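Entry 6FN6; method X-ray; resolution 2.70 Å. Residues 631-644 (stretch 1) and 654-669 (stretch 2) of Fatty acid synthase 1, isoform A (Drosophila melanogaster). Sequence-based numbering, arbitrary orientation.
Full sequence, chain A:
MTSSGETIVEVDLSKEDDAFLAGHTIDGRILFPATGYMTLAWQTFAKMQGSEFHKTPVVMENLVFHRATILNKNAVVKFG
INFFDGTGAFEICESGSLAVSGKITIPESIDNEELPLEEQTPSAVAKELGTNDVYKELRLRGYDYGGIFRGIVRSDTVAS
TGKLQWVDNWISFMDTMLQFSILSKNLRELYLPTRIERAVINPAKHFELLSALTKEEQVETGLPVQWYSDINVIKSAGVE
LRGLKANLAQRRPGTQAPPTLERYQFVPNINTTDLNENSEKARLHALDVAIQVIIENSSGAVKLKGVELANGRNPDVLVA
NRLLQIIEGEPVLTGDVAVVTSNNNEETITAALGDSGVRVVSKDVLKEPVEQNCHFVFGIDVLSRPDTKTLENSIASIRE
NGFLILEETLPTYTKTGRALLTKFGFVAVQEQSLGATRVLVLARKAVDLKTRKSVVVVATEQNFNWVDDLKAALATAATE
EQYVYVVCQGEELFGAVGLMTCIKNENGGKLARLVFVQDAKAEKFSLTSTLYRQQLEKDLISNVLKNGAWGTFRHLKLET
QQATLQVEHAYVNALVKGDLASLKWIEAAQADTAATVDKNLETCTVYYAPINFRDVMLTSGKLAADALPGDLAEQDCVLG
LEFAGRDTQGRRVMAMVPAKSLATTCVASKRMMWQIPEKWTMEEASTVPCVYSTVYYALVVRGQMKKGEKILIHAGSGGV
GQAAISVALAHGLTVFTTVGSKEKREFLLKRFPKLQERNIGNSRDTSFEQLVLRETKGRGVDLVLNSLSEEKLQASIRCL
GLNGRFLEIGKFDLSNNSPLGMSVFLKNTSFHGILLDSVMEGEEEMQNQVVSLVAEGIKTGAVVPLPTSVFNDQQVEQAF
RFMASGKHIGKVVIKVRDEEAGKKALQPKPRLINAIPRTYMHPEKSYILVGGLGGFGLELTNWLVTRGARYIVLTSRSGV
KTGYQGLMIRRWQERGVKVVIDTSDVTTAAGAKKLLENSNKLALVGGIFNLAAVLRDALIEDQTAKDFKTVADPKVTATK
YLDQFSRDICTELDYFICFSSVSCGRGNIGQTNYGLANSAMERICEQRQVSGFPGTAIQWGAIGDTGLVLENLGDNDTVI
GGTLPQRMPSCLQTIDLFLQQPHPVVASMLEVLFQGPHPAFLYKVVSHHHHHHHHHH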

# COMPACT_ATOMS: atom_id res chain seq x y z
N ASP A 631 27.34 7.93 10.74
CA ASP A 631 28.43 6.96 10.72
C ASP A 631 28.51 6.11 11.99
O ASP A 631 29.59 5.69 12.40
CB ASP A 631 29.77 7.68 10.51
CG ASP A 631 30.06 8.71 11.58
OD1 ASP A 631 29.41 8.67 12.65
OD2 ASP A 631 30.94 9.57 11.36
N LEU A 632 27.36 5.85 12.61
CA LEU A 632 27.34 5.11 13.87
C LEU A 632 27.67 3.64 13.64
O LEU A 632 28.19 2.96 14.53
CB LEU A 632 25.99 5.25 14.56
CG LEU A 632 25.61 6.67 15.00
CD1 LEU A 632 24.15 6.74 15.42
CD2 LEU A 632 26.52 7.16 16.12
N ALA A 633 27.36 3.13 12.45
CA ALA A 633 27.67 1.75 12.10
C ALA A 633 29.16 1.47 12.29
O ALA A 633 29.55 0.34 12.60
CB ALA A 633 27.24 1.45 10.67
N GLU A 634 29.98 2.49 12.09
CA GLU A 634 31.42 2.38 12.31
C GLU A 634 31.79 2.42 13.79
O GLU A 634 32.73 1.75 14.23
CB GLU A 634 32.16 3.50 11.57
CG GLU A 634 31.97 3.49 10.05
CD GLU A 634 32.98 2.60 9.35
OE1 GLU A 634 33.52 1.67 10.00
OE2 GLU A 634 33.25 2.83 8.15
N GLN A 635 31.03 3.19 14.57
CA GLN A 635 31.39 3.47 15.96
C GLN A 635 31.15 2.28 16.89
O GLN A 635 30.35 1.39 16.59
CB GLN A 635 30.59 4.68 16.47
CG GLN A 635 30.76 5.95 15.64
CD GLN A 635 32.08 6.65 15.91
OE1 GLN A 635 32.62 6.59 17.01
NE2 GLN A 635 32.61 7.31 14.89
N ASP A 636 31.85 2.28 18.02
CA ASP A 636 31.69 1.25 19.04
C ASP A 636 30.66 1.69 20.08
O ASP A 636 29.82 0.90 20.51
CB ASP A 636 33.03 0.95 19.72
CG ASP A 636 33.83 -0.11 18.99
OD1 ASP A 636 33.23 -1.02 18.39
OD2 ASP A 636 35.08 -0.03 19.03
N CYS A 637 30.75 2.95 20.49
CA CYS A 637 29.85 3.53 21.48
C CYS A 637 28.62 4.14 20.79
O CYS A 637 28.70 5.23 20.24
CB CYS A 637 30.58 4.60 22.30
SG CYS A 637 29.53 5.67 23.31
N VAL A 638 27.51 3.41 20.79
CA VAL A 638 26.31 3.85 20.07
C VAL A 638 25.05 3.85 20.94
O VAL A 638 24.06 4.47 20.59
CB VAL A 638 26.08 2.97 18.82
CG1 VAL A 638 27.23 3.15 17.84
CG2 VAL A 638 25.95 1.51 19.21
N LEU A 639 25.09 3.15 22.07
CA LEU A 639 23.92 3.04 22.93
C LEU A 639 23.67 4.36 23.67
O LEU A 639 24.61 5.11 23.94
CB LEU A 639 24.09 1.89 23.93
CG LEU A 639 24.31 0.51 23.31
CD1 LEU A 639 24.67 -0.51 24.39
CD2 LEU A 639 23.09 0.04 22.52
N GLY A 640 22.41 4.63 24.00
CA GLY A 640 22.07 5.83 24.75
C GLY A 640 21.55 6.95 23.88
O GLY A 640 22.31 7.59 23.15
N LEU A 641 20.24 7.20 23.95
CA LEU A 641 19.60 8.20 23.11
C LEU A 641 19.32 9.50 23.86
O LEU A 641 19.17 10.56 23.26
CB LEU A 641 18.30 7.64 22.54
CG LEU A 641 18.43 6.69 21.35
CD1 LEU A 641 17.09 6.04 21.07
CD2 LEU A 641 18.96 7.39 20.11
N GLU A 642 19.24 9.40 25.18
CA GLU A 642 18.94 10.56 26.02
C GLU A 642 19.52 10.37 27.42
O GLU A 642 19.94 9.28 27.78
CB GLU A 642 17.43 10.77 26.11
CG GLU A 642 16.68 9.61 26.75
CD GLU A 642 15.17 9.75 26.68
OE1 GLU A 642 14.67 10.89 26.80
OE2 GLU A 642 14.49 8.73 26.50
N PHE A 643 19.53 11.45 28.20
CA PHE A 643 20.03 11.38 29.57
C PHE A 643 19.64 12.60 30.39
O PHE A 643 19.34 13.66 29.85
CB PHE A 643 21.56 11.25 29.57
CG PHE A 643 22.28 12.49 29.12
CD1 PHE A 643 22.60 13.49 30.03
CD2 PHE A 643 22.63 12.67 27.79
CE1 PHE A 643 23.25 14.64 29.62
CE2 PHE A 643 23.29 13.82 27.38
CZ PHE A 643 23.60 14.80 28.30
N ALA A 644 19.67 12.43 31.71
CA ALA A 644 19.60 13.55 32.64
C ALA A 644 20.90 13.58 33.42
O ALA A 644 21.39 12.55 33.88
CB ALA A 644 18.41 13.41 33.57
N MET A 654 18.69 18.05 31.19
CA MET A 654 18.23 16.85 30.51
C MET A 654 18.43 17.07 29.01
O MET A 654 18.25 18.19 28.53
CB MET A 654 16.77 16.56 30.82
CG MET A 654 15.90 17.80 30.89
SD MET A 654 14.15 17.44 31.09
CE MET A 654 13.66 17.24 29.39
N ALA A 655 18.83 16.03 28.29
CA ALA A 655 19.19 16.19 26.89
C ALA A 655 18.74 15.03 26.01
O ALA A 655 18.32 13.98 26.50
CB ALA A 655 20.69 16.36 26.77
N MET A 656 18.84 15.25 24.70
CA MET A 656 18.53 14.24 23.70
C MET A 656 19.66 14.20 22.68
O MET A 656 20.10 15.24 22.20
CB MET A 656 17.19 14.54 23.02
CG MET A 656 16.78 13.52 21.97
SD MET A 656 15.17 13.85 21.26
CE MET A 656 15.41 15.48 20.57
N VAL A 657 20.13 13.00 22.37
CA VAL A 657 21.27 12.82 21.47
C VAL A 657 21.03 11.65 20.53
O VAL A 657 20.20 10.79 20.81
CB VAL A 657 22.57 12.63 22.27
CG1 VAL A 657 23.02 13.95 22.88
CG2 VAL A 657 22.37 11.58 23.35
N PRO A 658 21.77 11.60 19.41
CA PRO A 658 21.64 10.47 18.49
C PRO A 658 22.19 9.18 19.06
O PRO A 658 21.69 8.10 18.73
CB PRO A 658 22.46 10.92 17.27
CG PRO A 658 23.41 11.93 17.79
CD PRO A 658 22.71 12.62 18.91
N ALA A 659 23.22 9.28 19.88
CA ALA A 659 23.82 8.12 20.52
C ALA A 659 24.74 8.54 21.65
O ALA A 659 24.94 9.73 21.88
CB ALA A 659 24.57 7.29 19.49
N LYS A 660 25.28 7.54 22.35
CA LYS A 660 26.41 7.72 23.26
C LYS A 660 26.03 8.32 24.62
O LYS A 660 26.90 8.84 25.33
CB LYS A 660 27.49 8.60 22.61
CG LYS A 660 27.97 8.07 21.26
CD LYS A 660 28.92 9.04 20.58
CE LYS A 660 29.51 8.43 19.31
NZ LYS A 660 30.30 7.19 19.58
N SER A 661 24.76 8.25 24.99
CA SER A 661 24.33 8.81 26.27
C SER A 661 24.48 7.78 27.39
O SER A 661 24.47 8.13 28.57
CB SER A 661 22.87 9.28 26.20
OG SER A 661 21.98 8.22 26.48
N LEU A 662 24.62 6.51 27.01
CA LEU A 662 24.74 5.45 28.00
C LEU A 662 26.21 5.32 28.38
O LEU A 662 26.85 4.29 28.15
CB LEU A 662 24.19 4.13 27.45
CG LEU A 662 24.04 2.99 28.46
CD1 LEU A 662 23.10 3.38 29.60
CD2 LEU A 662 23.53 1.74 27.77
N ALA A 663 26.73 6.39 28.97
CA ALA A 663 28.13 6.48 29.35
C ALA A 663 28.25 7.39 30.56
O ALA A 663 27.30 8.06 30.95
CB ALA A 663 28.96 7.00 28.20
N THR A 664 29.43 7.42 31.17
CA THR A 664 29.66 8.27 32.33
C THR A 664 29.62 9.74 31.93
O THR A 664 29.31 10.61 32.75
CB THR A 664 31.01 7.95 33.00
OG1 THR A 664 32.06 8.09 32.03
CG2 THR A 664 31.00 6.54 33.55
N THR A 665 29.95 10.02 30.68
CA THR A 665 29.91 11.38 30.15
C THR A 665 29.39 11.37 28.72
O THR A 665 29.56 10.39 28.00
CB THR A 665 31.30 12.05 30.18
OG1 THR A 665 32.28 11.13 29.67
CG2 THR A 665 31.67 12.45 31.60
N CYS A 666 28.74 12.46 28.32
CA CYS A 666 28.20 12.58 26.97
C CYS A 666 28.31 14.01 26.46
O CYS A 666 28.14 14.96 27.22
CB CYS A 666 26.74 12.11 26.93
SG CYS A 666 26.03 12.06 25.26
N VAL A 667 28.61 14.15 25.17
CA VAL A 667 28.63 15.45 24.52
C VAL A 667 27.26 15.72 23.90
O VAL A 667 26.86 15.03 22.96
CB VAL A 667 29.74 15.53 23.47
CG1 VAL A 667 29.74 16.89 22.78
CG2 VAL A 667 31.10 15.26 24.10
N ALA A 668 26.56 16.71 24.43
CA ALA A 668 25.21 17.03 23.97
C ALA A 668 25.17 18.36 23.22
O ALA A 668 25.98 19.25 23.47
CB ALA A 668 24.25 17.06 25.15
N SER A 669 24.22 18.48 22.29
CA SER A 669 24.01 19.71 21.54
C SER A 669 23.10 20.67 22.29
O SER A 669 22.02 20.28 22.75
CB SER A 669 23.43 19.40 20.16
OG SER A 669 23.07 20.58 19.48

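What does the beginning of stretch 1 contribute? Little of it reaches across, but Leu632 points toward stretch 2 and lays its CD2 3.9 Å from CB of Ala659, an apolar contact on a buried leucine. Further along, the backbone carbonyl of Cys637 receives a hydrogen bond from the lysine side chain: Lys660 NZ lies 2.6 Å from Cys637 O. The CA-to-CB bond of Lys660 points away from stretch 1 overall, yet the long chain brings its amine back to it. On the way its CG passes 3.5 Å from SG of Cys637, so the aliphatic part of the lysine packs on the same residue whose carbonyl the amine binds.

How does the loop from Val638 to Gly640 hold the turn opposite it? It does so mainly through carbonyl oxygens. Val638 O sits 3.1 Å from CB of Ala659, a close packing contact. Leu639 O then accepts two weak hydrogen bonds, from Lys660 N at 3.0 Å, where the N-H...O angle is a poor 125°, and from Leu662 N at 3.4 Å, which is long but well aligned. The side chains of this pair add an apolar contact, Leu639 CB to Leu662 CD2 at 3.9 Å. Gly640 O accepts a better bond from Ser661 N, 3.1 Å long with an angle of 159°, and also lies 3.1 Å from Ala659 CA in a CA-H...O contact.

Why is glycine suited to position 640? Gly640 CA is 4.0 Å from Ser661 CA, and Gly640 CA is 3.5 Å from Leu662 N, leaving no space between the backbones for a side chain. An ideal CB would point toward stretch 2 and fall 2.0 Å from Leu662 N and 2.5 Å from Ser661 N, both clashes. The backbone angles, phi 100° and psi 107°, would independently press such an atom against the preceding carbonyl oxygen.

Where does the irregular loop give way to sheet? Leu641 O accepts a straight hydrogen bond from Val657 N at 2.8 Å, just before the strand pairing begins. Glu642 then lies across from Met656 as a non-hydrogen-bonded antiparallel pair, CA to CA 4.4 Å. Its carbonyl is nevertheless used: Ser661 OG donates to Glu642 O at 2.6 Å, so a side chain from the turn ties down the strand backbone.

What makes Phe643 the centre of the contact? Its backbone and its ring both engage stretch 2. In the hydrogen-bonded pair with Ala655, Phe643 N donates to Ala655 O at 3.3 Å and Ala655 N donates to Phe643 O at 2.9 Å. Their side chains share a sheet face, which puts Ala655 CB over the ring, 4.0 Å from the centroid of Phe643, in a CH-pi contact. Ala668 CB meets the ring edge, 3.9 Å from Phe643 CZ, while Cys666 CB approaches obliquely, 3.9 Å from Phe643 CE2. Ala644 and Met654 extend the pairing, their CA atoms 4.2 Å apart.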